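Local coordinates for PEPTIDE N-myristoyltransferase (Saccharomyces cerevisiae, PDB 1IIC), which catalyses the transfer of myristate from myristoyl-CoA to the N-terminal glycine of protein substrates, at residues L191-L196 and D212-N217; A218-T223 and L347-C352; T187-N192 and L378-G383. One frame throughout, in Å; residues are numbered along the deposited sequence.

Contact 1: L191-L196 and D212-N217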
ATOM      1  N   LEU A 191       9.731  14.278   9.217  1.00 20.10           N
ATOM      2  CA  LEU A 191       8.941  15.499   9.289  1.00 20.76           C
ATOM      3  C   LEU A 191       9.157  16.101  10.674  1.00 22.20           C
ATOM      4  O   LEU A 191       9.243  17.317  10.842  1.00 22.75           O
ATOM      5  CB  LEU A 191       7.457  15.174   9.065  1.00 18.38           C
ATOM      6  CG  LEU A 191       7.125  14.529   7.714  1.00 18.46           C
ATOM      7  CD1 LEU A 191       5.648  14.172   7.632  1.00 13.75           C
ATOM      8  CD2 LEU A 191       7.506  15.500   6.585  1.00 16.52           C
ATOM      9  N   ASN A 192       9.240  15.226  11.665  1.00 24.59           N
ATOM     10  CA  ASN A 192       9.469  15.634  13.039  1.00 25.60           C
ATOM     11  C   ASN A 192      10.743  14.918  13.491  1.00 25.42           C
ATOM     12  O   ASN A 192      10.681  13.947  14.246  1.00 24.54           O
ATOM     13  CB  ASN A 192       8.294  15.193  13.900  1.00 29.09           C
ATOM     14  CG  ASN A 192       8.262  15.897  15.230  1.00 32.94           C
ATOM     15  OD1 ASN A 192       9.297  16.080  15.871  1.00 35.71           O
ATOM     16  ND2 ASN A 192       7.069  16.299  15.658  1.00 35.19           N
ATOM     17  N   TRP A 193      11.900  15.395  13.037  1.00 25.95           N
ATOM     18  CA  TRP A 193      13.157  14.732  13.387  1.00 25.49           C
ATOM     19  C   TRP A 193      13.375  14.499  14.869  1.00 25.49           C
ATOM     20  O   TRP A 193      13.577  13.363  15.296  1.00 25.99           O
ATOM     21  CB  TRP A 193      14.374  15.492  12.853  1.00 25.71           C
ATOM     22  CG  TRP A 193      15.629  14.660  12.971  1.00 26.09           C
ATOM     23  CD1 TRP A 193      16.085  13.743  12.069  1.00 25.84           C
ATOM     24  CD2 TRP A 193      16.523  14.589  14.095  1.00 25.82           C
ATOM     25  NE1 TRP A 193      17.197  13.105  12.557  1.00 25.06           N
ATOM     26  CE2 TRP A 193      17.489  13.604  13.798  1.00 25.84           C
ATOM     27  CE3 TRP A 193      16.596  15.261  15.325  1.00 27.10           C
ATOM     28  CZ2 TRP A 193      18.525  13.271  14.685  1.00 25.63           C
ATOM     29  CZ3 TRP A 193      17.629  14.928  16.211  1.00 25.25           C
ATOM     30  CH2 TRP A 193      18.577  13.943  15.882  1.00 26.02           C
ATOM     31  N   LYS A 194      13.354  15.570  15.653  1.00 25.75           N
ATOM     32  CA  LYS A 194      13.591  15.456  17.085  1.00 25.37           C
ATOM     33  C   LYS A 194      12.821  14.309  17.732  1.00 23.95           C
ATOM     34  O   LYS A 194      13.388  13.540  18.494  1.00 23.87           O
ATOM     35  CB  LYS A 194      13.272  16.777  17.784  1.00 27.34           C
ATOM     36  CG  LYS A 194      13.795  16.839  19.214  1.00 30.49           C
ATOM     37  CD  LYS A 194      13.588  18.216  19.838  1.00 32.37           C
ATOM     38  CE  LYS A 194      14.146  18.261  21.253  1.00 33.71           C
ATOM     39  NZ  LYS A 194      15.602  17.942  21.273  1.00 36.90           N
ATOM     40  N   LYS A 195      11.533  14.184  17.423  1.00 23.78           N
ATOM     41  CA  LYS A 195      10.722  13.107  17.992  1.00 23.07           C
ATOM     42  C   LYS A 195      11.100  11.735  17.440  1.00 24.16           C
ATOM     43  O   LYS A 195      11.109  10.754  18.180  1.00 24.22           O
ATOM     44  CB  LYS A 195       9.234  13.361  17.741  1.00 21.46           C
ATOM     45  CG  LYS A 195       8.311  12.235  18.193  1.00 19.44           C
ATOM     46  CD  LYS A 195       6.851  12.560  17.890  1.00 17.27           C
ATOM     47  CE  LYS A 195       5.919  11.448  18.329  1.00 17.48           C
ATOM     48  NZ  LYS A 195       4.467  11.735  18.028  1.00 18.11           N
ATOM     49  N   LEU A 196      11.386  11.650  16.144  1.00 24.35           N
ATOM     50  CA  LEU A 196      11.773  10.370  15.552  1.00 25.57           C
ATOM     51  C   LEU A 196      13.027   9.851  16.252  1.00 26.54           C
ATOM     52  O   LEU A 196      13.151   8.659  16.545  1.00 26.15           O
ATOM     53  CB  LEU A 196      12.069  10.526  14.055  1.00 24.59           C
ATOM     54  CG  LEU A 196      10.865  10.728  13.133  1.00 26.22           C
ATOM     55  CD1 LEU A 196      11.347  10.997  11.705  1.00 26.11           C
ATOM     56  CD2 LEU A 196       9.977   9.483  13.171  1.00 24.25           C
ATOM     57  N   ASP A 212      21.893  20.110  13.675  1.00 40.27           N
ATOM     58  CA  ASP A 212      22.145  20.005  12.234  1.00 38.82           C
ATOM     59  C   ASP A 212      20.930  19.382  11.592  1.00 36.42           C
ATOM     60  O   ASP A 212      20.360  19.914  10.644  1.00 35.65           O
ATOM     61  CB  ASP A 212      23.319  19.071  11.913  1.00 39.34           C
ATOM     62  CG  ASP A 212      24.611  19.518  12.522  1.00 42.81           C
ATOM     63  OD1 ASP A 212      24.846  20.744  12.608  1.00 46.38           O
ATOM     64  OD2 ASP A 212      25.408  18.636  12.901  1.00 43.54           O
ATOM     65  N   MET A 213      20.566  18.228  12.138  1.00 35.26           N
ATOM     66  CA  MET A 213      19.456  17.412  11.677  1.00 33.59           C
ATOM     67  C   MET A 213      18.113  18.124  11.667  1.00 32.59           C
ATOM     68  O   MET A 213      17.383  18.070  10.680  1.00 34.08           O
ATOM     69  CB  MET A 213      19.384  16.156  12.540  1.00 32.03           C
ATOM     70  CG  MET A 213      20.734  15.454  12.688  1.00 33.60           C
ATOM     71  SD  MET A 213      21.471  14.937  11.106  1.00 31.71           S
ATOM     72  CE  MET A 213      20.471  13.485  10.741  1.00 31.25           C
ATOM     73  N   ILE A 214      17.785  18.782  12.769  1.00 31.93           N
ATOM     74  CA  ILE A 214      16.529  19.506  12.877  1.00 31.59           C
ATOM     75  C   ILE A 214      16.428  20.588  11.803  1.00 30.95           C
ATOM     76  O   ILE A 214      15.409  20.704  11.126  1.00 31.17           O
ATOM     77  CB  ILE A 214      16.401  20.140  14.274  1.00 32.57           C
ATOM     78  CG1 ILE A 214      16.284  19.030  15.328  1.00 34.22           C
ATOM     79  CG2 ILE A 214      15.207  21.075  14.322  1.00 33.59           C
ATOM     80  CD1 ILE A 214      16.289  19.526  16.769  1.00 35.68           C
ATOM     81  N   ALA A 215      17.487  21.374  11.642  1.00 29.53           N
ATOM     82  CA  ALA A 215      17.492  22.439  10.644  1.00 28.79           C
ATOM     83  C   ALA A 215      17.438  21.844   9.238  1.00 28.25           C
ATOM     84  O   ALA A 215      16.732  22.345   8.357  1.00 27.92           O
ATOM     85  CB  ALA A 215      18.750  23.292  10.801  1.00 27.78           C
ATOM     86  N   GLU A 216      18.194  20.769   9.046  1.00 27.99           N
ATOM     87  CA  GLU A 216      18.272  20.078   7.767  1.00 27.95           C
ATOM     88  C   GLU A 216      16.905  19.569   7.329  1.00 26.99           C
ATOM     89  O   GLU A 216      16.565  19.619   6.147  1.00 27.05           O
ATOM     90  CB  GLU A 216      19.253  18.906   7.876  1.00 27.27           C
ATOM     91  CG  GLU A 216      19.275  17.954   6.676  1.00 28.36           C
ATOM     92  CD  GLU A 216      19.713  18.625   5.379  1.00 29.80           C
ATOM     93  OE1 GLU A 216      20.334  19.708   5.444  1.00 30.44           O
ATOM     94  OE2 GLU A 216      19.447  18.057   4.292  1.00 29.22           O
ATOM     95  N   ASN A 217      16.122  19.087   8.287  1.00 25.96           N
ATOM     96  CA  ASN A 217      14.798  18.551   7.981  1.00 26.13           C
ATOM     97  C   ASN A 217      13.640  19.510   8.221  1.00 25.55           C
ATOM     98  O   ASN A 217      12.486  19.169   7.960  1.00 23.64           O
ATOM     99  CB  ASN A 217      14.598  17.247   8.749  1.00 25.72           C
ATOM    100  CG  ASN A 217      15.585  16.174   8.313  1.00 26.46           C
ATOM    101  OD1 ASN A 217      15.544  15.715   7.172  1.00 27.07           O
ATOM    102  ND2 ASN A 217      16.491  15.795   9.206  1.00 24.76           N
TER
HETATM  103  O   HOH W   1       9.841  19.209   9.307  1.00 26.96           O

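Contact 2: A218-T223 and L347-C352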
ATOM      1  N   ALA A 218      13.958  20.715   8.700  1.00 27.33           N
ATOM      2  CA  ALA A 218      12.951  21.743   8.953  1.00 27.69           C
ATOM      3  C   ALA A 218      12.175  22.013   7.661  1.00 28.39           C
ATOM      4  O   ALA A 218      12.749  22.041   6.567  1.00 28.58           O
ATOM      5  CB  ALA A 218      13.616  23.019   9.436  1.00 29.16           C
ATOM      6  N   LEU A 219      10.870  22.225   7.808  1.00 28.48           N
ATOM      7  CA  LEU A 219       9.972  22.445   6.682  1.00 27.88           C
ATOM      8  C   LEU A 219       9.169  23.737   6.805  1.00 27.66           C
ATOM      9  O   LEU A 219       8.922  24.224   7.906  1.00 26.77           O
ATOM     10  CB  LEU A 219       8.996  21.270   6.611  1.00 29.22           C
ATOM     11  CG  LEU A 219       8.886  20.378   5.380  1.00 28.86           C
ATOM     12  CD1 LEU A 219      10.239  20.086   4.798  1.00 29.15           C
ATOM     13  CD2 LEU A 219       8.167  19.107   5.787  1.00 29.49           C
ATOM     14  N   PRO A 220       8.752  24.310   5.666  1.00 27.77           N
ATOM     15  CA  PRO A 220       7.966  25.545   5.713  1.00 26.27           C
ATOM     16  C   PRO A 220       6.615  25.200   6.332  1.00 26.71           C
ATOM     17  O   PRO A 220       6.213  24.038   6.334  1.00 26.94           O
ATOM     18  CB  PRO A 220       7.830  25.930   4.248  1.00 26.91           C
ATOM     19  CG  PRO A 220       9.057  25.325   3.617  1.00 27.41           C
ATOM     20  CD  PRO A 220       9.142  23.987   4.283  1.00 26.88           C
ATOM     21  N   ALA A 221       5.918  26.204   6.850  1.00 26.11           N
ATOM     22  CA  ALA A 221       4.618  25.994   7.471  1.00 25.53           C
ATOM     23  C   ALA A 221       3.460  25.958   6.465  1.00 24.27           C
ATOM     24  O   ALA A 221       2.460  25.280   6.692  1.00 24.80           O
ATOM     25  CB  ALA A 221       4.363  27.094   8.521  1.00 25.85           C
ATOM     26  N   LYS A 222       3.593  26.675   5.355  1.00 23.19           N
ATOM     27  CA  LYS A 222       2.523  26.721   4.354  1.00 23.49           C
ATOM     28  C   LYS A 222       2.926  26.139   2.991  1.00 21.37           C
ATOM     29  O   LYS A 222       4.097  26.143   2.623  1.00 20.39           O
ATOM     30  CB  LYS A 222       2.059  28.175   4.179  1.00 26.02           C
ATOM     31  CG  LYS A 222       1.468  28.795   5.444  1.00 29.04           C
ATOM     32  CD  LYS A 222       0.146  28.126   5.811  1.00 33.97           C
ATOM     33  CE  LYS A 222      -0.403  28.635   7.138  1.00 36.69           C
ATOM     34  NZ  LYS A 222      -1.802  28.158   7.355  1.00 39.23           N
ATOM     35  N   THR A 223       1.951  25.640   2.242  1.00 21.16           N
ATOM     36  CA  THR A 223       2.241  25.065   0.930  1.00 22.76           C
ATOM     37  C   THR A 223       2.612  26.159  -0.061  1.00 23.46           C
ATOM     38  O   THR A 223       2.380  27.334   0.209  1.00 23.65           O
ATOM     39  CB  THR A 223       1.046  24.270   0.391  1.00 22.24           C
ATOM     40  OG1 THR A 223      -0.126  25.100   0.388  1.00 23.10           O
ATOM     41  CG2 THR A 223       0.823  23.040   1.254  1.00 20.30           C
ATOM     42  N   LEU A 347       4.841  19.524  -5.957  1.00 17.84           N
ATOM     43  CA  LEU A 347       3.668  18.911  -5.344  1.00 16.80           C
ATOM     44  C   LEU A 347       3.990  18.071  -4.103  1.00 17.42           C
ATOM     45  O   LEU A 347       3.328  18.192  -3.065  1.00 16.31           O
ATOM     46  CB  LEU A 347       2.949  18.022  -6.364  1.00 15.13           C
ATOM     47  CG  LEU A 347       2.280  18.674  -7.572  1.00 14.29           C
ATOM     48  CD1 LEU A 347       1.536  17.613  -8.352  1.00 14.71           C
ATOM     49  CD2 LEU A 347       1.312  19.760  -7.131  1.00 14.88           C
ATOM     50  N   ILE A 348       5.006  17.219  -4.199  1.00 17.59           N
ATOM     51  CA  ILE A 348       5.334  16.360  -3.074  1.00 17.81           C
ATOM     52  C   ILE A 348       5.982  17.121  -1.916  1.00 18.71           C
ATOM     53  O   ILE A 348       5.941  16.670  -0.774  1.00 19.24           O
ATOM     54  CB  ILE A 348       6.200  15.167  -3.543  1.00 17.50           C
ATOM     55  CG1 ILE A 348       5.438  14.407  -4.639  1.00 16.56           C
ATOM     56  CG2 ILE A 348       6.485  14.207  -2.373  1.00 16.34           C
ATOM     57  CD1 ILE A 348       4.021  13.976  -4.239  1.00 15.25           C
ATOM     58  N   TYR A 349       6.563  18.282  -2.205  1.00 19.00           N
ATOM     59  CA  TYR A 349       7.164  19.102  -1.154  1.00 19.60           C
ATOM     60  C   TYR A 349       6.001  19.670  -0.327  1.00 18.28           C
ATOM     61  O   TYR A 349       6.075  19.774   0.892  1.00 18.41           O
ATOM     62  CB  TYR A 349       7.974  20.243  -1.766  1.00 21.06           C
ATOM     63  CG  TYR A 349       8.731  21.080  -0.758  1.00 22.04           C
ATOM     64  CD1 TYR A 349       9.781  20.536  -0.024  1.00 24.06           C
ATOM     65  CD2 TYR A 349       8.440  22.433  -0.585  1.00 23.94           C
ATOM     66  CE1 TYR A 349      10.539  21.323   0.858  1.00 24.75           C
ATOM     67  CE2 TYR A 349       9.192  23.236   0.295  1.00 25.29           C
ATOM     68  CZ  TYR A 349      10.239  22.669   1.008  1.00 25.47           C
ATOM     69  OH  TYR A 349      11.003  23.442   1.855  1.00 27.86           O
ATOM     70  N   ASP A 350       4.926  20.040  -1.011  1.00 19.10           N
ATOM     71  CA  ASP A 350       3.731  20.545  -0.347  1.00 19.16           C
ATOM     72  C   ASP A 350       3.054  19.385   0.391  1.00 18.75           C
ATOM     73  O   ASP A 350       2.440  19.573   1.437  1.00 18.70           O
ATOM     74  CB  ASP A 350       2.768  21.142  -1.375  1.00 18.78           C
ATOM     75  CG  ASP A 350       3.188  22.537  -1.822  1.00 20.24           C
ATOM     76  OD1 ASP A 350       2.543  23.100  -2.733  1.00 18.77           O
ATOM     77  OD2 ASP A 350       4.169  23.074  -1.254  1.00 19.56           O
ATOM     78  N   ALA A 351       3.170  18.181  -0.162  1.00 18.90           N
ATOM     79  CA  ALA A 351       2.578  17.010   0.467  1.00 17.95           C
ATOM     80  C   ALA A 351       3.245  16.804   1.824  1.00 17.55           C
ATOM     81  O   ALA A 351       2.577  16.488   2.790  1.00 18.78           O
ATOM     82  CB  ALA A 351       2.768  15.786  -0.408  1.00 18.26           C
ATOM     83  N   CYS A 352       4.562  16.992   1.893  1.00 17.38           N
ATOM     84  CA  CYS A 352       5.278  16.833   3.155  1.00 16.60           C
ATOM     85  C   CYS A 352       4.845  17.910   4.137  1.00 17.33           C
ATOM     86  O   CYS A 352       4.777  17.679   5.354  1.00 15.95           O
ATOM     87  CB  CYS A 352       6.794  16.924   2.943  1.00 18.52           C
ATOM     88  SG  CYS A 352       7.514  15.568   2.016  1.00 19.79           S
TER

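Contact 3: T187-N192 and L378-G383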
ATOM      1  N   THR A 187      11.396   4.334   1.627  1.00 18.84           N
ATOM      2  CA  THR A 187      12.177   5.522   1.960  1.00 18.59           C
ATOM      3  C   THR A 187      11.365   6.275   3.015  1.00 17.57           C
ATOM      4  O   THR A 187      10.151   6.115   3.087  1.00 15.14           O
ATOM      5  CB  THR A 187      12.421   6.427   0.742  1.00 16.62           C
ATOM      6  OG1 THR A 187      11.182   6.961   0.278  1.00 15.90           O
ATOM      7  CG2 THR A 187      13.090   5.639  -0.359  1.00 17.33           C
ATOM      8  N   HIS A 188      12.034   7.074   3.839  1.00 18.58           N
ATOM      9  CA  HIS A 188      11.353   7.807   4.909  1.00 19.17           C
ATOM     10  C   HIS A 188      11.801   9.257   4.975  1.00 19.55           C
ATOM     11  O   HIS A 188      13.002   9.540   5.100  1.00 19.59           O
ATOM     12  CB  HIS A 188      11.646   7.143   6.262  1.00 18.84           C
ATOM     13  CG  HIS A 188      11.505   5.654   6.240  1.00 20.95           C
ATOM     14  ND1 HIS A 188      10.278   5.023   6.245  1.00 21.32           N
ATOM     15  CD2 HIS A 188      12.434   4.675   6.125  1.00 21.01           C
ATOM     16  CE1 HIS A 188      10.458   3.717   6.125  1.00 22.24           C
ATOM     17  NE2 HIS A 188      11.756   3.481   6.049  1.00 22.62           N
ATOM     18  N   ARG A 189      10.835  10.168   4.900  1.00 18.81           N
ATOM     19  CA  ARG A 189      11.114  11.594   4.976  1.00 18.88           C
ATOM     20  C   ARG A 189      10.777  12.066   6.384  1.00 19.04           C
ATOM     21  O   ARG A 189       9.609  12.104   6.772  1.00 19.41           O
ATOM     22  CB  ARG A 189      10.254  12.370   3.975  1.00 20.45           C
ATOM     23  CG  ARG A 189      10.865  13.680   3.484  1.00 20.26           C
ATOM     24  CD  ARG A 189      11.048  14.723   4.570  1.00 20.89           C
ATOM     25  NE  ARG A 189      11.578  15.965   4.002  1.00 22.26           N
ATOM     26  CZ  ARG A 189      11.875  17.059   4.703  1.00 22.65           C
ATOM     27  NH1 ARG A 189      11.696  17.092   6.016  1.00 21.88           N
ATOM     28  NH2 ARG A 189      12.362  18.127   4.086  1.00 23.24           N
ATOM     29  N   PRO A 190      11.800  12.420   7.170  1.00 19.49           N
ATOM     30  CA  PRO A 190      11.607  12.895   8.548  1.00 20.74           C
ATOM     31  C   PRO A 190      10.871  14.226   8.541  1.00 19.77           C
ATOM     32  O   PRO A 190      11.324  15.184   7.923  1.00 19.68           O
ATOM     33  CB  PRO A 190      13.037  13.053   9.072  1.00 21.15           C
ATOM     34  CG  PRO A 190      13.841  12.119   8.200  1.00 22.02           C
ATOM     35  CD  PRO A 190      13.230  12.333   6.840  1.00 19.96           C
ATOM     36  N   LEU A 191       9.731  14.278   9.217  1.00 20.10           N
ATOM     37  CA  LEU A 191       8.941  15.499   9.289  1.00 20.76           C
ATOM     38  C   LEU A 191       9.157  16.101  10.674  1.00 22.20           C
ATOM     39  O   LEU A 191       9.243  17.317  10.842  1.00 22.75           O
ATOM     40  CB  LEU A 191       7.457  15.174   9.065  1.00 18.38           C
ATOM     41  CG  LEU A 191       7.125  14.529   7.714  1.00 18.46           C
ATOM     42  CD1 LEU A 191       5.648  14.172   7.632  1.00 13.75           C
ATOM     43  CD2 LEU A 191       7.506  15.500   6.585  1.00 16.52           C
ATOM     44  N   ASN A 192       9.240  15.226  11.665  1.00 24.59           N
ATOM     45  CA  ASN A 192       9.469  15.634  13.039  1.00 25.60           C
ATOM     46  C   ASN A 192      10.743  14.918  13.491  1.00 25.42           C
ATOM     47  O   ASN A 192      10.681  13.947  14.246  1.00 24.54           O
ATOM     48  CB  ASN A 192       8.294  15.193  13.900  1.00 29.09           C
ATOM     49  CG  ASN A 192       8.262  15.897  15.230  1.00 32.94           C
ATOM     50  OD1 ASN A 192       9.297  16.080  15.871  1.00 35.71           O
ATOM     51  ND2 ASN A 192       7.069  16.299  15.658  1.00 35.19           N
ATOM     52  N   LEU A 378      13.909  15.536  -2.151  1.00 21.80           N
ATOM     53  CA  LEU A 378      13.008  15.913  -1.075  1.00 21.74           C
ATOM     54  C   LEU A 378      13.382  15.257   0.244  1.00 21.16           C
ATOM     55  O   LEU A 378      12.616  15.270   1.207  1.00 20.50           O
ATOM     56  CB  LEU A 378      11.564  15.591  -1.472  1.00 22.13           C
ATOM     57  CG  LEU A 378      11.086  16.447  -2.649  1.00 23.76           C
ATOM     58  CD1 LEU A 378       9.616  16.154  -2.954  1.00 22.68           C
ATOM     59  CD2 LEU A 378      11.269  17.931  -2.297  1.00 22.37           C
ATOM     60  N   LYS A 379      14.573  14.672   0.270  1.00 21.83           N
ATOM     61  CA  LYS A 379      15.120  14.057   1.473  1.00 22.40           C
ATOM     62  C   LYS A 379      14.442  12.807   2.023  1.00 22.25           C
ATOM     63  O   LYS A 379      14.421  12.597   3.236  1.00 22.01           O
ATOM     64  CB  LYS A 379      15.231  15.127   2.569  1.00 23.15           C
ATOM     65  CG  LYS A 379      15.986  16.360   2.075  1.00 24.44           C
ATOM     66  CD  LYS A 379      16.020  17.498   3.088  1.00 27.70           C
ATOM     67  CE  LYS A 379      16.738  18.704   2.478  1.00 28.28           C
ATOM     68  NZ  LYS A 379      16.606  19.924   3.302  1.00 31.50           N
ATOM     69  N   PHE A 380      13.872  11.988   1.146  1.00 20.80           N
ATOM     70  CA  PHE A 380      13.286  10.737   1.603  1.00 20.59           C
ATOM     71  C   PHE A 380      14.518   9.854   1.715  1.00 20.91           C
ATOM     72  O   PHE A 380      15.111   9.486   0.707  1.00 20.82           O
ATOM     73  CB  PHE A 380      12.324  10.136   0.571  1.00 17.82           C
ATOM     74  CG  PHE A 380      10.998  10.822   0.507  1.00 17.63           C
ATOM     75  CD1 PHE A 380      10.870  12.070  -0.091  1.00 17.55           C
ATOM     76  CD2 PHE A 380       9.878  10.233   1.078  1.00 17.71           C
ATOM     77  CE1 PHE A 380       9.635  12.726  -0.118  1.00 20.02           C
ATOM     78  CE2 PHE A 380       8.644  10.874   1.057  1.00 18.12           C
ATOM     79  CZ  PHE A 380       8.518  12.122   0.460  1.00 18.52           C
ATOM     80  N   GLY A 381      14.916   9.541   2.942  1.00 22.29           N
ATOM     81  CA  GLY A 381      16.095   8.721   3.147  1.00 22.25           C
ATOM     82  C   GLY A 381      15.879   7.248   2.870  1.00 22.74           C
ATOM     83  O   GLY A 381      14.779   6.730   3.052  1.00 21.40           O
ATOM     84  N   PRO A 382      16.929   6.542   2.419  1.00 24.44           N
ATOM     85  CA  PRO A 382      16.890   5.114   2.106  1.00 24.90           C
ATOM     86  C   PRO A 382      16.460   4.300   3.321  1.00 25.68           C
ATOM     87  O   PRO A 382      17.095   4.381   4.370  1.00 26.06           O
ATOM     88  CB  PRO A 382      18.337   4.811   1.719  1.00 27.06           C
ATOM     89  CG  PRO A 382      18.817   6.120   1.161  1.00 27.50           C
ATOM     90  CD  PRO A 382      18.274   7.089   2.173  1.00 25.12           C
ATOM     91  N   GLY A 383      15.388   3.525   3.182  1.00 25.76           N
ATOM     92  CA  GLY A 383      14.917   2.704   4.285  1.00 25.52           C
ATOM     93  C   GLY A 383      15.560   1.332   4.231  1.00 25.40           C
ATOM     94  O   GLY A 383      16.174   0.980   3.233  1.00 25.65           O
TER

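Contact 1: L191-L196 and D212-N217
Trp193 lays one face of its indole against the side of the helix that carries Met213, Ile214 and Asn217. Met213 CB sits over that face, 3.6 Å from the centroid of the Trp193 six-membered ring and 19° off its normal. This is a CH-pi contact. Met213 CG lies near Trp193 CZ2, and the bends at chi2 and chi3 then bring CE round to 3.8 Å from Trp193 NE1. SD stands oblique to the five-membered ring in a Met-aromatic contact. Ile214 meets the indole at about a right angle, with CG1 3.8 Å from Trp193 CE3. Asn217 lies differently. Its amide plane is only 6° from that of the indole, but ND2 comes in obliquely, over neither face nor edge, 3.5 Å from Trp193 CD1. ND2 also makes a weak, bent bond to Met213 O within its own helix. The indole reaches the helix because CG of Trp193 stands anti to the backbone N (chi1 -168°). The NE1 atom is buried here and has no polar partner in the model. An alanine at Trp193 would remove the whole indole, and is likely to leave a gap beside Met213 CB and Ile214 CG1 and to let the two helices shift. Asn192 N-caps the tryptophan's helix, its OD1 accepting weakly from Lys195 N. Trp193 also stacks on Tyr197. The arrangement is that of two short consecutive helices in a helix-loop-helix, joined by a tryptophan on the first.

Contact 2: A218-T223 and L347-C352
Asp350 and Thr223 meet where the loop 218-223 runs alongside the long helix 334-357, in the C-terminal half of the N-myristoyltransferase fold, which belongs to the acetyltransferase clan. Asp350 can be followed outward. Its CB is 3.8 Å from Thr223 CG2. Its CG comes closer, 3.5 Å from Thr223 CB, and the two side chains cross at about a right angle. Of the carboxylate oxygens, OD1 lies 3.7 Å from Thr223 CB and is hydrogen-bonded to the hydroxyl of Thr225. The other, OD2, is 3.5 Å from Thr223 CA and accepts from the backbone N of Lys224. The carboxylate thus holds the two residues that follow Thr223 by two bonds while its stem packs on Thr223. CG stands anti to the carbonyl carbon of Asp350 (chi1 -78°), which leads the acid from the helix to the loop. Farther back along the loop the contact is apolar. Leu219 divides its two methyls between neighbours: CD1 touches the Tyr349 ring, while CD2 is 3.8 Å from Cys352 CB. Leu219 also packs on Leu191, so the loop is joined to the chain leaving strand 182-190. Tyr349 reaches out from the helix, its CG anti to the backbone N (chi1 -175°), and meets Pro220 coming from the opposite direction. Pro220 CD approaches the phenol obliquely, near its outer end. There Pro220 CD is 3.7 Å from Tyr349 CZ, and closer still, 3.1 Å, to the Tyr349 OH.

Contact 3: T187-N192 and L378-G383
Arg189 and Phe380 form the tight side of this contact. Arg189 CB sits over the centre of the Phe380 ring, 3.6 Å from its centroid and 13° off the normal, a CH-pi contact. Beside it, Thr187 OG1 lies 3.4 Å from Phe380 CB, while the Thr187 hydroxyl is bonded to Ala365 O in the next strand. His188 and Gly381 make an antiparallel hydrogen-bonded pair: His188 N gives to Gly381 O at 2.9 Å, in the carbonyl plane. The return bond, Gly381 N to His188 O, is as short, but its donor stands well above the carbonyl plane. Thr187 and Pro382 form the adjoining non-hydrogen-bonded pair. The N-to-C directions of the two short strand segments lie 136° apart, antiparallel but well splayed.

The other side is looser. The His188 ring stands oblique to Gly383, its CD2 3.7 Å from Gly383 CA. Lys379 runs alongside Arg189, pointing the same way, and its NZ bonds to Glu216 O.

The Arg189 chain bends at chi2 (-64°), which brings NE to Leu378 O, 3.1 Å away at the edge of the guanidinium. NH1 donates to Pro190 O at 2.7 Å, and probably also to Asn217 O. A buried positive group, with like-charged Lys379 nearby, is therefore met by backbone carbonyls of three chain pieces, whose dipoles are likely to offset its charge.

In the fold
Strand 182-190 opens contact 3 and leads through Leu191 and Asn192 into helix 193-198. Contact 1 closes first, as helix 210-217 folds back after a short loop. The chain then passes into 218-223, which opens contact 2. That contact closes only on helix 334-357, far along the chain. Contact 3 closes last, when 378-383 leads into strand 381-392 beside strand 182-190. Contacts 1 and 2 are in series, and contact 2 is nested inside contact 3. Contacts 1 and 3 share Leu191 and Asn192, and Leu191 CD2 packs on Cys352 O of contact 2. Together they tie one end of strands 182-190 and 381-392 to the long helix and the two short ones.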